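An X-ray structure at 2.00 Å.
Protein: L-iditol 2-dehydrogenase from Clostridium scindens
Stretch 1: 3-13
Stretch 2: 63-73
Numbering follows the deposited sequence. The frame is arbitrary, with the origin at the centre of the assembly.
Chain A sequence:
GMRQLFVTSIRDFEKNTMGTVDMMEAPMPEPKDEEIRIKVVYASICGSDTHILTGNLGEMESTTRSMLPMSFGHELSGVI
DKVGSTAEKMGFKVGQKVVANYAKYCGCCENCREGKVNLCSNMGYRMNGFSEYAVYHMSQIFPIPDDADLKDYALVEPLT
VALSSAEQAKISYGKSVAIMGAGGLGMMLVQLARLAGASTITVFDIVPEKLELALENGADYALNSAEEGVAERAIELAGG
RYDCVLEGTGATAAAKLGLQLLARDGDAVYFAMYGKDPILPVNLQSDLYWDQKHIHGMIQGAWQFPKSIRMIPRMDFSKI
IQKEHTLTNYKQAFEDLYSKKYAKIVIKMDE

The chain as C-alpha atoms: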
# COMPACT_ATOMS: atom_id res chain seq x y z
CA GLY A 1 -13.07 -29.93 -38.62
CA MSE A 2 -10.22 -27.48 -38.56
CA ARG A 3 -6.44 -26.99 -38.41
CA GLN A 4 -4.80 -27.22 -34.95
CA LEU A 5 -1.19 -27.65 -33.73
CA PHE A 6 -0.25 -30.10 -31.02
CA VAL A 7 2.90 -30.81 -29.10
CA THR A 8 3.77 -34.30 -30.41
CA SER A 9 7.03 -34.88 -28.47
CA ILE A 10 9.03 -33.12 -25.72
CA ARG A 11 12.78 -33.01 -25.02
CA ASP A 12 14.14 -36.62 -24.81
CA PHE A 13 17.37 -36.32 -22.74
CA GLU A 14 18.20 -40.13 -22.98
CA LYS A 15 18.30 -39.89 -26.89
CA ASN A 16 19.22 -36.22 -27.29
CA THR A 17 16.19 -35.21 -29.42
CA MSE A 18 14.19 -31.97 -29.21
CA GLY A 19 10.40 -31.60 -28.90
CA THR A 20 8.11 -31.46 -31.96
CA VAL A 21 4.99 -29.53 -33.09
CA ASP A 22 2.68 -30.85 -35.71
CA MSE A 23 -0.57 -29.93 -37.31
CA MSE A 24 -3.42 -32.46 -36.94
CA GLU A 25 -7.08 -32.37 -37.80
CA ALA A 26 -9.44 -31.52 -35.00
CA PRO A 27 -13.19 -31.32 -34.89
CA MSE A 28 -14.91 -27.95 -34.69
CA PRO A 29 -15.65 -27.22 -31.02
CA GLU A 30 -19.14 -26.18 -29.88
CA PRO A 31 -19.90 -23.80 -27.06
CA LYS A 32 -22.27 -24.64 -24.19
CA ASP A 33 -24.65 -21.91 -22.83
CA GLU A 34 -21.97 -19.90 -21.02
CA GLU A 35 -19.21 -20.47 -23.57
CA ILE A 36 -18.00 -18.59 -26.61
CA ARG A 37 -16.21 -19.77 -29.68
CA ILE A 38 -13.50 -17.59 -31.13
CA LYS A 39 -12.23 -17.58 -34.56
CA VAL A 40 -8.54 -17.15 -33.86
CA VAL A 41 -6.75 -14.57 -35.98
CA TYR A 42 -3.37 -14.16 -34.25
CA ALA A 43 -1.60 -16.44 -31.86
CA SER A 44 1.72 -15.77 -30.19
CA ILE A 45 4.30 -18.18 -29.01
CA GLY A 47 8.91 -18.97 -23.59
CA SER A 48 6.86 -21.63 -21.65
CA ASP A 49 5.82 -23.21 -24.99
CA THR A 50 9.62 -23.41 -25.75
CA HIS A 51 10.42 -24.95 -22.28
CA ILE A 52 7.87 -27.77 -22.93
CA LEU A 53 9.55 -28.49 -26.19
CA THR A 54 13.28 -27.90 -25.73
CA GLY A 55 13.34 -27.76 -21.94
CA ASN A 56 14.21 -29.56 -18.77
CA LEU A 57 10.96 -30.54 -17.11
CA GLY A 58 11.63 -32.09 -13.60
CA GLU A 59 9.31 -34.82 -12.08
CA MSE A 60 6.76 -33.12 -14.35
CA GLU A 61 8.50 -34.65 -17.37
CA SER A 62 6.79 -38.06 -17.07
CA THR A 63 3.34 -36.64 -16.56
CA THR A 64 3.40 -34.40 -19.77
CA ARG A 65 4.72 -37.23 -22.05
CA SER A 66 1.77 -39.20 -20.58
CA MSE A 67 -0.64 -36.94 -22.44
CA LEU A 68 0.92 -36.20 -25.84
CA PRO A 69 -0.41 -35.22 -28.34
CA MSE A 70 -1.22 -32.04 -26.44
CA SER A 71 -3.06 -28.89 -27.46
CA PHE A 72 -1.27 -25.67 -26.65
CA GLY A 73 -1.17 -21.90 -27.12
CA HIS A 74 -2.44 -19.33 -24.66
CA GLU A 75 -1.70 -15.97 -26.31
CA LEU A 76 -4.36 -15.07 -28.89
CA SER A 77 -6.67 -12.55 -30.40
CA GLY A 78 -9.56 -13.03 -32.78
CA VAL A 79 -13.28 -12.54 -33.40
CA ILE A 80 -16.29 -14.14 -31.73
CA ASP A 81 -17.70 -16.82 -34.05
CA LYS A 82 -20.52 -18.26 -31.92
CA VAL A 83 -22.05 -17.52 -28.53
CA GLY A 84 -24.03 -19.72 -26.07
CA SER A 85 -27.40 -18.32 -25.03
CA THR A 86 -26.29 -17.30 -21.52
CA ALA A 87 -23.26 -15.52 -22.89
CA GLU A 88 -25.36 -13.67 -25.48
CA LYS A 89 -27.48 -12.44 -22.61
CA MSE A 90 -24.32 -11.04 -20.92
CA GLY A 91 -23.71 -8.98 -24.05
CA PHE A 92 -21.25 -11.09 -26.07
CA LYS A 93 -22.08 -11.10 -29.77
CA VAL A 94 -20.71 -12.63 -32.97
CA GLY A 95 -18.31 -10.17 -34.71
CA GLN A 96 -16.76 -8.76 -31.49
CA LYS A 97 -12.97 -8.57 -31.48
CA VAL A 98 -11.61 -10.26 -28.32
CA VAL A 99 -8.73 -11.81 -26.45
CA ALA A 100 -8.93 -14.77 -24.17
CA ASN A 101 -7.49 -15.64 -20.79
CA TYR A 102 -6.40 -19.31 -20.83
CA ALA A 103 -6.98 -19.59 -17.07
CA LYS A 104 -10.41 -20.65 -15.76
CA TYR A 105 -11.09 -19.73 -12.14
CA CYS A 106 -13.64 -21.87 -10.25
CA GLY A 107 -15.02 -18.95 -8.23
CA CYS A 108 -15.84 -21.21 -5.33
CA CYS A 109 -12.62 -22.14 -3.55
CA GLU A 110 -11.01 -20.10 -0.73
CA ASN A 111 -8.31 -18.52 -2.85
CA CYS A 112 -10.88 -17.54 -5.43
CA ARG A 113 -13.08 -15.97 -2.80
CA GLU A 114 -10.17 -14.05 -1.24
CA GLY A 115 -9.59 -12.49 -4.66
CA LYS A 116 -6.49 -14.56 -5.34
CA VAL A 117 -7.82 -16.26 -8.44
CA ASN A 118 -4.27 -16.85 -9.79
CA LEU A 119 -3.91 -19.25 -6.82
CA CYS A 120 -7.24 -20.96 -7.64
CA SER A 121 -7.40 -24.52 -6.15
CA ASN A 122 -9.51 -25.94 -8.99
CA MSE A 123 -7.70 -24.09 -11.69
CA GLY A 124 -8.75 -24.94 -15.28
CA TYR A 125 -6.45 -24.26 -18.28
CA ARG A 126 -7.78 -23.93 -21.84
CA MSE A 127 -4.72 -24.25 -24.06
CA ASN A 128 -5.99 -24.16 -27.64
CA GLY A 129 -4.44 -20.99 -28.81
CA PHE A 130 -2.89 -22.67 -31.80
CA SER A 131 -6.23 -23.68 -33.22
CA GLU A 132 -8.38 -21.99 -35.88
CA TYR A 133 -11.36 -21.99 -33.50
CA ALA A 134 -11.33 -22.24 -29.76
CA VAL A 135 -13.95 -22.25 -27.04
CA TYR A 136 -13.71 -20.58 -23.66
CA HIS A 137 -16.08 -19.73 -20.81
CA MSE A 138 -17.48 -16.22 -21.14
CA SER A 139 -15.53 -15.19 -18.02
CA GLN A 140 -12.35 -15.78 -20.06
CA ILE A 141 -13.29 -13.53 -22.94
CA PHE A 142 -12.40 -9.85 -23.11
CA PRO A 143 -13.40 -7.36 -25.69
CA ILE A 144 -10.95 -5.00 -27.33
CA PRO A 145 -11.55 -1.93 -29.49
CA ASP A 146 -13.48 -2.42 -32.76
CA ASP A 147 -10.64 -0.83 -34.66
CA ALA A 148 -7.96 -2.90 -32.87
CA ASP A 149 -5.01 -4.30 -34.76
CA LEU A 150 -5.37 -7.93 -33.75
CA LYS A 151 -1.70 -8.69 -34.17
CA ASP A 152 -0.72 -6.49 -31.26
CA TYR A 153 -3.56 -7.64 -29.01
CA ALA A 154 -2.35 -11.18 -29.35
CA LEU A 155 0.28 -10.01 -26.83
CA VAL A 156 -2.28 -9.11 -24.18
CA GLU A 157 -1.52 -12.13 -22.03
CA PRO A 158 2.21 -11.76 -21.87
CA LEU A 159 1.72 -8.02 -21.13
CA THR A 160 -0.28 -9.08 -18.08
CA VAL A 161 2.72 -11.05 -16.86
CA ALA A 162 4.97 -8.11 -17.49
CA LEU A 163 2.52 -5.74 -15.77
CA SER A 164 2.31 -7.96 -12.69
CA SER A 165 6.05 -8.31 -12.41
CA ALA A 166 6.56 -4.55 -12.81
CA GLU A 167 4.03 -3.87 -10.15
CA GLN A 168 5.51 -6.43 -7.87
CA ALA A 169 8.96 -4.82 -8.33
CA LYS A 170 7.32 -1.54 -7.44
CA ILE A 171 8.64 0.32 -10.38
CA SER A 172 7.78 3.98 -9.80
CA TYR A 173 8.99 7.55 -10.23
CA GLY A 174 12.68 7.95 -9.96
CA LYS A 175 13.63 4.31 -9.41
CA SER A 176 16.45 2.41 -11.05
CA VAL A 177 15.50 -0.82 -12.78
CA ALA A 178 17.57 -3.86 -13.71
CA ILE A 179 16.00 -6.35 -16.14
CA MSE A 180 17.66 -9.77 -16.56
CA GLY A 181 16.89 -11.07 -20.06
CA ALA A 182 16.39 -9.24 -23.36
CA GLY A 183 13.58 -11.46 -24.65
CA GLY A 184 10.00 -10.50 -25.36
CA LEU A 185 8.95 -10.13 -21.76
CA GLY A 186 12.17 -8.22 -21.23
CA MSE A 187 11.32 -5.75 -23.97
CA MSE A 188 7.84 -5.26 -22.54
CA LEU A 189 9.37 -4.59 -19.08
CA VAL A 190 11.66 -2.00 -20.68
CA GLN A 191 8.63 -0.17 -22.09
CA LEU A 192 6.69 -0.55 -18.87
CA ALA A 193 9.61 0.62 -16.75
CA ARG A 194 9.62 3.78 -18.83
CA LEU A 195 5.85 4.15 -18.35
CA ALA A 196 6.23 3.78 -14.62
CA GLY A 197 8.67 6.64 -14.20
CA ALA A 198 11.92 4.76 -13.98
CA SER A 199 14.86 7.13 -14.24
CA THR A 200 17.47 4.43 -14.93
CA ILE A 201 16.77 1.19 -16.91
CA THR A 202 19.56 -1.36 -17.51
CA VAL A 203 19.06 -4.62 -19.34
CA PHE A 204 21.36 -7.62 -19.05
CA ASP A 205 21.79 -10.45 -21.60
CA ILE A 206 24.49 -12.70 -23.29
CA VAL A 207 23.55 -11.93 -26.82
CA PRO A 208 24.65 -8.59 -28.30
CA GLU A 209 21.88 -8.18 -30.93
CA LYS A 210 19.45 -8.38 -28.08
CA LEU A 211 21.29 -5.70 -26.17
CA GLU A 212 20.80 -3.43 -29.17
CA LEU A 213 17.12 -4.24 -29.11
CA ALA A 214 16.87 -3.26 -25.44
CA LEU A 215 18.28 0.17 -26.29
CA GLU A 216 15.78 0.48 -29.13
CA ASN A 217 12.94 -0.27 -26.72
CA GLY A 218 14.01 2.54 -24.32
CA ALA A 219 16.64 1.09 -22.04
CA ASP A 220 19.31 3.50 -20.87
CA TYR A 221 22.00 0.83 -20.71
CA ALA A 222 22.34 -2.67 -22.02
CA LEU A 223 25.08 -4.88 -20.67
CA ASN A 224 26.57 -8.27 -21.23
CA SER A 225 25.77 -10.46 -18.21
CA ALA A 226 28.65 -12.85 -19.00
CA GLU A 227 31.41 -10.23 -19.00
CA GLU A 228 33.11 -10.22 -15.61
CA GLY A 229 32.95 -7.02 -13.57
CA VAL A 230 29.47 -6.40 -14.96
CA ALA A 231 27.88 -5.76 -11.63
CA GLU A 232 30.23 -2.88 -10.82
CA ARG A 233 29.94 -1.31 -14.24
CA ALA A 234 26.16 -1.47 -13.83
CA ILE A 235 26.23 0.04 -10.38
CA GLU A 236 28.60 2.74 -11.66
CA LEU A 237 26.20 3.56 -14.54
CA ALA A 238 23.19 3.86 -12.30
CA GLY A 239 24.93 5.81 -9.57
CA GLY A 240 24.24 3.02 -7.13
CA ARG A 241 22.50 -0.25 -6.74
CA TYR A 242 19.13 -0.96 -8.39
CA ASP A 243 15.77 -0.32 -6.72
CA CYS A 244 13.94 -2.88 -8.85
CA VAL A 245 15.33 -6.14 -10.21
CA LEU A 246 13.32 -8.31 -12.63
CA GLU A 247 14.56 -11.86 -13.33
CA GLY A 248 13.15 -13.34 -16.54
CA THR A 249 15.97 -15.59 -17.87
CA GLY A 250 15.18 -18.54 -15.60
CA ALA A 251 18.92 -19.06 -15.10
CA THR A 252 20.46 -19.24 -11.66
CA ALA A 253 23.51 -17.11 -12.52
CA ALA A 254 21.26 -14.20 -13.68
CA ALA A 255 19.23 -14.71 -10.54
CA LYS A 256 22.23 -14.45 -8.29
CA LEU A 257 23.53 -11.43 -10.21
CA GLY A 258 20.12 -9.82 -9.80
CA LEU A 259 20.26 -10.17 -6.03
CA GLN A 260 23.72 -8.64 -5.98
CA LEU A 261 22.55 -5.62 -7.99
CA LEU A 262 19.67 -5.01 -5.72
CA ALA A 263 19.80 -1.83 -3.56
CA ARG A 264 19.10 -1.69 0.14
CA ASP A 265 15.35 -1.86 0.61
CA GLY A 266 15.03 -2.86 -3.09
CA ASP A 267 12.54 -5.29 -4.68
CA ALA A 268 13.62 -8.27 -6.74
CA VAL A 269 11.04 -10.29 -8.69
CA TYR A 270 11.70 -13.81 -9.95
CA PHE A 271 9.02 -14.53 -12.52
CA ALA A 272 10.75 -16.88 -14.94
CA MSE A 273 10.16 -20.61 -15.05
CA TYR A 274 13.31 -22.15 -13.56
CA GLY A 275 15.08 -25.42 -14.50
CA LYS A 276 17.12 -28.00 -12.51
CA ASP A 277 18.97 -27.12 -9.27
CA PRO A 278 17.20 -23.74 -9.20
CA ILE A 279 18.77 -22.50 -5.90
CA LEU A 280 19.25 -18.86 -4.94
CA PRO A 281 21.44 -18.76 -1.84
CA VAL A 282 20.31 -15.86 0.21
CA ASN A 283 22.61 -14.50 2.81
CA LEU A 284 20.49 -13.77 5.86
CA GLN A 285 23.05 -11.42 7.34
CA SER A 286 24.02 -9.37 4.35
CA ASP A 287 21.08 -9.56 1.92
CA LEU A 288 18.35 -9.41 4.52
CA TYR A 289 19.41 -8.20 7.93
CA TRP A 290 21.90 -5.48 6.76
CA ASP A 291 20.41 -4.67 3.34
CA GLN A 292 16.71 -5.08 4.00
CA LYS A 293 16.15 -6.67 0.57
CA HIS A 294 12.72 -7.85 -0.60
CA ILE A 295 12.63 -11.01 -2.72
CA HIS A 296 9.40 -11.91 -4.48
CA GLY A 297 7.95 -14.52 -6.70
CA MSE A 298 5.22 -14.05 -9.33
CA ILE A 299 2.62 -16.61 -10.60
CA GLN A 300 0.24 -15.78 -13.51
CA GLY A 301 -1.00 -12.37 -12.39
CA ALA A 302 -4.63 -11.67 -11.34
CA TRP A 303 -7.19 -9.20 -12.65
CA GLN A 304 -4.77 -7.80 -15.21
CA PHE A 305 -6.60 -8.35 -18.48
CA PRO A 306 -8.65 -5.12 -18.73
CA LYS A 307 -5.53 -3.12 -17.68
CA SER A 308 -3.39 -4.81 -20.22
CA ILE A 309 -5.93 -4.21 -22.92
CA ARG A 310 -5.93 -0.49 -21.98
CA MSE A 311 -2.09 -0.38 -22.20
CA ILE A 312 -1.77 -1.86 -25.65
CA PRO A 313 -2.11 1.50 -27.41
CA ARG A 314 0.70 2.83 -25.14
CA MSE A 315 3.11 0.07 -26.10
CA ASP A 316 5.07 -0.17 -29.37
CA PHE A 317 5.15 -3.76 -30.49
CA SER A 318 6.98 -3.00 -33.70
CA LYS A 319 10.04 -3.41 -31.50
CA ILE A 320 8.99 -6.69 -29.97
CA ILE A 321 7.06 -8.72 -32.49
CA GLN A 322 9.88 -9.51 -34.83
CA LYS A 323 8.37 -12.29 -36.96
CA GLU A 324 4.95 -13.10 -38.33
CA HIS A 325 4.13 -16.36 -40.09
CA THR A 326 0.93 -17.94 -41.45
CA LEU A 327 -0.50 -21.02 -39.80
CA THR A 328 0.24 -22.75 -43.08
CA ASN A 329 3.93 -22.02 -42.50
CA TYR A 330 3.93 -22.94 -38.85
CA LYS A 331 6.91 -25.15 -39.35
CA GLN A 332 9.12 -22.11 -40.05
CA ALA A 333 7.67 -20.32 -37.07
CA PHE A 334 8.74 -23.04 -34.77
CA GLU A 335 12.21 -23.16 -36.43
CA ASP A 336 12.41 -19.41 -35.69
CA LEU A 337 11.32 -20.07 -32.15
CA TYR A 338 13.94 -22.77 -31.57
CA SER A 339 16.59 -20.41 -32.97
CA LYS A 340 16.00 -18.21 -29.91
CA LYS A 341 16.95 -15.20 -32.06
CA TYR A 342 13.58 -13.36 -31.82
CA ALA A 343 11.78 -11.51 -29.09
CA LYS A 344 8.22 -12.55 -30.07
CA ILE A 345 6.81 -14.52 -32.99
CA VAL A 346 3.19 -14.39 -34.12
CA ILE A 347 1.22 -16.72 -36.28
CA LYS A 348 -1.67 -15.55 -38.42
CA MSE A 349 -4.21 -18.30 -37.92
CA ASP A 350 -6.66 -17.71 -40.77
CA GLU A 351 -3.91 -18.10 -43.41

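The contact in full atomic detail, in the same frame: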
# COMPACT_ATOMS: atom_id res chain seq x y z
N ARG A 3 -7.89 -26.86 -38.66
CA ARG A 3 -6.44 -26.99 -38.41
C ARG A 3 -6.07 -26.65 -36.94
O ARG A 3 -6.48 -25.64 -36.41
CB ARG A 3 -5.67 -26.07 -39.35
CG ARG A 3 -6.01 -26.33 -40.82
CD ARG A 3 -5.17 -25.51 -41.76
NE ARG A 3 -5.46 -24.09 -41.59
CZ ARG A 3 -4.70 -23.10 -42.05
NH1 ARG A 3 -3.57 -23.34 -42.69
NH2 ARG A 3 -5.07 -21.84 -41.81
N GLN A 4 -5.31 -27.51 -36.28
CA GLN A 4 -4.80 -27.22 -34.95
C GLN A 4 -3.41 -27.83 -34.80
O GLN A 4 -3.19 -28.90 -35.32
CB GLN A 4 -5.74 -27.77 -33.91
CG GLN A 4 -5.26 -27.59 -32.46
CD GLN A 4 -6.35 -27.91 -31.44
OE1 GLN A 4 -7.41 -28.37 -31.82
NE2 GLN A 4 -6.11 -27.63 -30.16
N LEU A 5 -2.52 -27.16 -34.05
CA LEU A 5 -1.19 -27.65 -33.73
C LEU A 5 -1.17 -28.30 -32.37
O LEU A 5 -1.81 -27.81 -31.47
CB LEU A 5 -0.22 -26.49 -33.66
CG LEU A 5 -0.26 -25.60 -34.88
CD1 LEU A 5 0.79 -24.50 -34.78
CD2 LEU A 5 -0.08 -26.40 -36.12
N PHE A 6 -0.39 -29.36 -32.24
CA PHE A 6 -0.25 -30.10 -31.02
C PHE A 6 1.22 -30.32 -30.77
O PHE A 6 2.04 -30.40 -31.71
CB PHE A 6 -0.93 -31.47 -31.16
CG PHE A 6 -2.42 -31.40 -31.28
CD1 PHE A 6 -3.03 -31.13 -32.51
CD2 PHE A 6 -3.23 -31.59 -30.17
CE1 PHE A 6 -4.41 -31.04 -32.63
CE2 PHE A 6 -4.63 -31.51 -30.28
CZ PHE A 6 -5.22 -31.23 -31.51
N VAL A 7 1.57 -30.42 -29.50
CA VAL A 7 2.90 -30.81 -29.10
C VAL A 7 2.87 -32.31 -29.23
O VAL A 7 2.08 -32.95 -28.54
CB VAL A 7 3.17 -30.43 -27.63
CG1 VAL A 7 4.52 -30.98 -27.17
CG2 VAL A 7 3.15 -28.93 -27.48
N THR A 8 3.70 -32.86 -30.14
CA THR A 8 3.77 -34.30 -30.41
C THR A 8 4.92 -35.05 -29.69
O THR A 8 4.79 -36.22 -29.41
CB THR A 8 3.80 -34.59 -31.94
OG1 THR A 8 4.76 -33.75 -32.58
CG2 THR A 8 2.41 -34.32 -32.56
N SER A 9 6.01 -34.36 -29.38
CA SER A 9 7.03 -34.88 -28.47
C SER A 9 7.67 -33.76 -27.68
O SER A 9 7.65 -32.61 -28.11
CB SER A 9 8.11 -35.58 -29.28
OG SER A 9 8.86 -34.62 -30.01
N ILE A 10 8.27 -34.10 -26.54
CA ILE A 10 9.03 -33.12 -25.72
C ILE A 10 10.50 -33.53 -25.68
O ILE A 10 10.86 -34.58 -26.20
CB ILE A 10 8.53 -33.05 -24.26
CG1 ILE A 10 8.27 -34.47 -23.73
CG2 ILE A 10 7.25 -32.17 -24.16
CD1 ILE A 10 8.42 -34.60 -22.24
N ARG A 11 11.35 -32.71 -25.04
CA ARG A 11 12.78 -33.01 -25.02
C ARG A 11 13.06 -34.39 -24.42
O ARG A 11 12.68 -34.63 -23.26
CB ARG A 11 13.58 -31.95 -24.24
CG ARG A 11 15.10 -32.22 -24.31
CD ARG A 11 15.92 -30.98 -23.97
NE ARG A 11 17.32 -31.16 -24.32
CZ ARG A 11 18.28 -30.26 -24.11
NH1 ARG A 11 18.00 -29.11 -23.53
NH2 ARG A 11 19.53 -30.53 -24.49
N ASP A 12 13.69 -35.27 -25.22
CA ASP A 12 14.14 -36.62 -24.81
C ASP A 12 15.65 -36.54 -24.47
O ASP A 12 16.50 -36.57 -25.36
CB ASP A 12 13.86 -37.66 -25.94
CG ASP A 12 14.18 -39.13 -25.54
OD1 ASP A 12 14.63 -39.40 -24.40
OD2 ASP A 12 13.99 -40.03 -26.40
N PHE A 13 15.98 -36.40 -23.18
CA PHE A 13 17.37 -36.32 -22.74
C PHE A 13 18.14 -37.63 -22.93
O PHE A 13 19.30 -37.56 -23.29
CB PHE A 13 17.46 -35.86 -21.29
CG PHE A 13 17.06 -34.42 -21.07
CD1 PHE A 13 17.92 -33.39 -21.42
CD2 PHE A 13 15.82 -34.10 -20.50
CE1 PHE A 13 17.57 -32.04 -21.21
CE2 PHE A 13 15.43 -32.76 -20.28
CZ PHE A 13 16.31 -31.73 -20.63
N THR A 63 4.75 -36.97 -16.51
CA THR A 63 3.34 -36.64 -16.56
C THR A 63 2.96 -36.09 -17.98
O THR A 63 2.07 -36.66 -18.63
CB THR A 63 2.94 -35.69 -15.34
OG1 THR A 63 3.73 -34.50 -15.35
CG2 THR A 63 3.16 -36.38 -13.96
N THR A 64 3.66 -35.05 -18.46
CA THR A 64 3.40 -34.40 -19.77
C THR A 64 3.48 -35.37 -20.97
O THR A 64 2.58 -35.38 -21.82
CB THR A 64 4.35 -33.17 -20.06
OG1 THR A 64 5.71 -33.55 -19.87
CG2 THR A 64 4.07 -32.00 -19.13
N ARG A 65 4.55 -36.17 -21.02
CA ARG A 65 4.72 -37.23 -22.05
C ARG A 65 3.54 -38.22 -22.01
O ARG A 65 3.13 -38.74 -23.06
CB ARG A 65 6.05 -37.99 -21.87
CG ARG A 65 6.50 -38.87 -23.08
CD ARG A 65 7.82 -39.63 -22.76
NE ARG A 65 8.70 -38.85 -21.87
CZ ARG A 65 9.76 -38.11 -22.23
NH1 ARG A 65 10.19 -38.04 -23.50
NH2 ARG A 65 10.43 -37.44 -21.30
N SER A 66 3.01 -38.44 -20.80
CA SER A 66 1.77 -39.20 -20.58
C SER A 66 0.64 -38.76 -21.52
O SER A 66 -0.12 -39.57 -22.03
CB SER A 66 1.32 -39.06 -19.12
N MSE A 67 0.54 -37.46 -21.78
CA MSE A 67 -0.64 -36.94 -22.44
C MSE A 67 -0.42 -36.29 -23.80
O MSE A 67 -1.26 -35.50 -24.25
CB MSE A 67 -1.26 -35.94 -21.53
CG MSE A 67 -0.41 -34.74 -21.34
SE MSE A 67 -1.45 -33.43 -20.42
CE MSE A 67 -3.23 -33.66 -21.27
N LEU A 68 0.69 -36.62 -24.46
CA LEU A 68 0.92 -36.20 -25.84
C LEU A 68 -0.01 -37.07 -26.65
O LEU A 68 -0.29 -38.16 -26.22
CB LEU A 68 2.37 -36.42 -26.27
CG LEU A 68 3.43 -35.68 -25.43
CD1 LEU A 68 4.81 -36.03 -25.90
CD2 LEU A 68 3.26 -34.15 -25.44
N PRO A 69 -0.54 -36.57 -27.78
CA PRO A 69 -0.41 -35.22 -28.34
C PRO A 69 -1.22 -34.18 -27.56
O PRO A 69 -2.33 -34.45 -27.15
CB PRO A 69 -0.92 -35.36 -29.78
CG PRO A 69 -1.84 -36.54 -29.75
CD PRO A 69 -1.45 -37.41 -28.57
N MSE A 70 -0.64 -33.00 -27.36
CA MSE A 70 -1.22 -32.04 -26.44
C MSE A 70 -1.51 -30.72 -27.12
O MSE A 70 -0.65 -30.16 -27.81
CB MSE A 70 -0.23 -31.86 -25.33
CG MSE A 70 -0.75 -31.14 -24.16
SE MSE A 70 0.75 -30.85 -22.94
CE MSE A 70 1.82 -29.47 -23.87
N SER A 71 -2.72 -30.22 -26.94
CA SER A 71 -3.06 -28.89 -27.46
C SER A 71 -2.25 -27.85 -26.72
O SER A 71 -1.87 -28.06 -25.58
CB SER A 71 -4.55 -28.60 -27.29
OG SER A 71 -4.88 -28.53 -25.91
N PHE A 72 -1.96 -26.73 -27.35
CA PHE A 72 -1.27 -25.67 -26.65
C PHE A 72 -1.58 -24.32 -27.26
O PHE A 72 -2.26 -24.22 -28.28
CB PHE A 72 0.26 -25.95 -26.57
CG PHE A 72 0.97 -25.86 -27.90
CD1 PHE A 72 0.62 -26.69 -28.95
CD2 PHE A 72 2.02 -24.98 -28.07
CE1 PHE A 72 1.26 -26.60 -30.15
CE2 PHE A 72 2.68 -24.89 -29.29
CZ PHE A 72 2.28 -25.68 -30.34
N GLY A 73 -1.05 -23.28 -26.62
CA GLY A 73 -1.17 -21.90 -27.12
C GLY A 73 -2.07 -21.20 -26.15
O GLY A 73 -3.14 -21.69 -25.85
O HOH W 1 -3.42 -26.29 -29.92

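The backbone contact between the two stretches centres on one antiparallel pair, Val7 and Met70, whose CA atoms lie 5.1 Å apart. Each residue donates to and accepts from the other: Val7 N to Met70 O is 2.8 Å and Met70 N to Val7 O is 3.0 Å, with N-H...O angles of 164° and 159°, so both hydrogen bonds are short and nearly straight. The same two carbonyls receive CA-H...O contacts, from Phe6 CA to Met70 O (3.2 Å) and from Pro69 CA to Val7 O (3.4 Å). Pro69, which follows a cis peptide bond, turns its CA-H toward the strand, as the residue before a hydrogen-bonded position commonly does in antiparallel pairing.

Beyond this pair, water 1 joins the backbones. It donates to Leu5 O (2.7 Å) and accepts from Phe72 N (3.0 Å), thereby linking two main-chain groups that do not bond directly; it also accepts from the side-chain amide Gln4 NE2 (3.0 Å).

Apolar packing gathers around Val7, the residue of stretch 1 most covered by the other stretch. Its CG2 sits over the face of the Phe72 ring, 3.9 Å from the centroid and 18° off the normal, a CH-pi arrangement, and also lies 3.9 Å from CE of selenomethionine Met70. Its CG1 meets Leu68 CD2 at 3.8 Å. Leu5 CB extends the packing to Phe72 CE1 (3.8 Å). The Phe6 side chain lies on the other face of the sheet from Val7, where its CB approaches Pro69 CB at 4.1 Å.

At the end of the strand Leu68 CD1 reaches Ser9 CA at 3.6 Å; beyond it, Ile10 CD1 lies 3.8 Å from Thr64 OG1 and covers one face of the Arg65 guanidinium, 3.6 Å from NH2. The contact of Arg65 with Ile10 is one of packing; Asp12 OD1 remains 4.7 Å from Arg65 NH1, too far for a salt bridge.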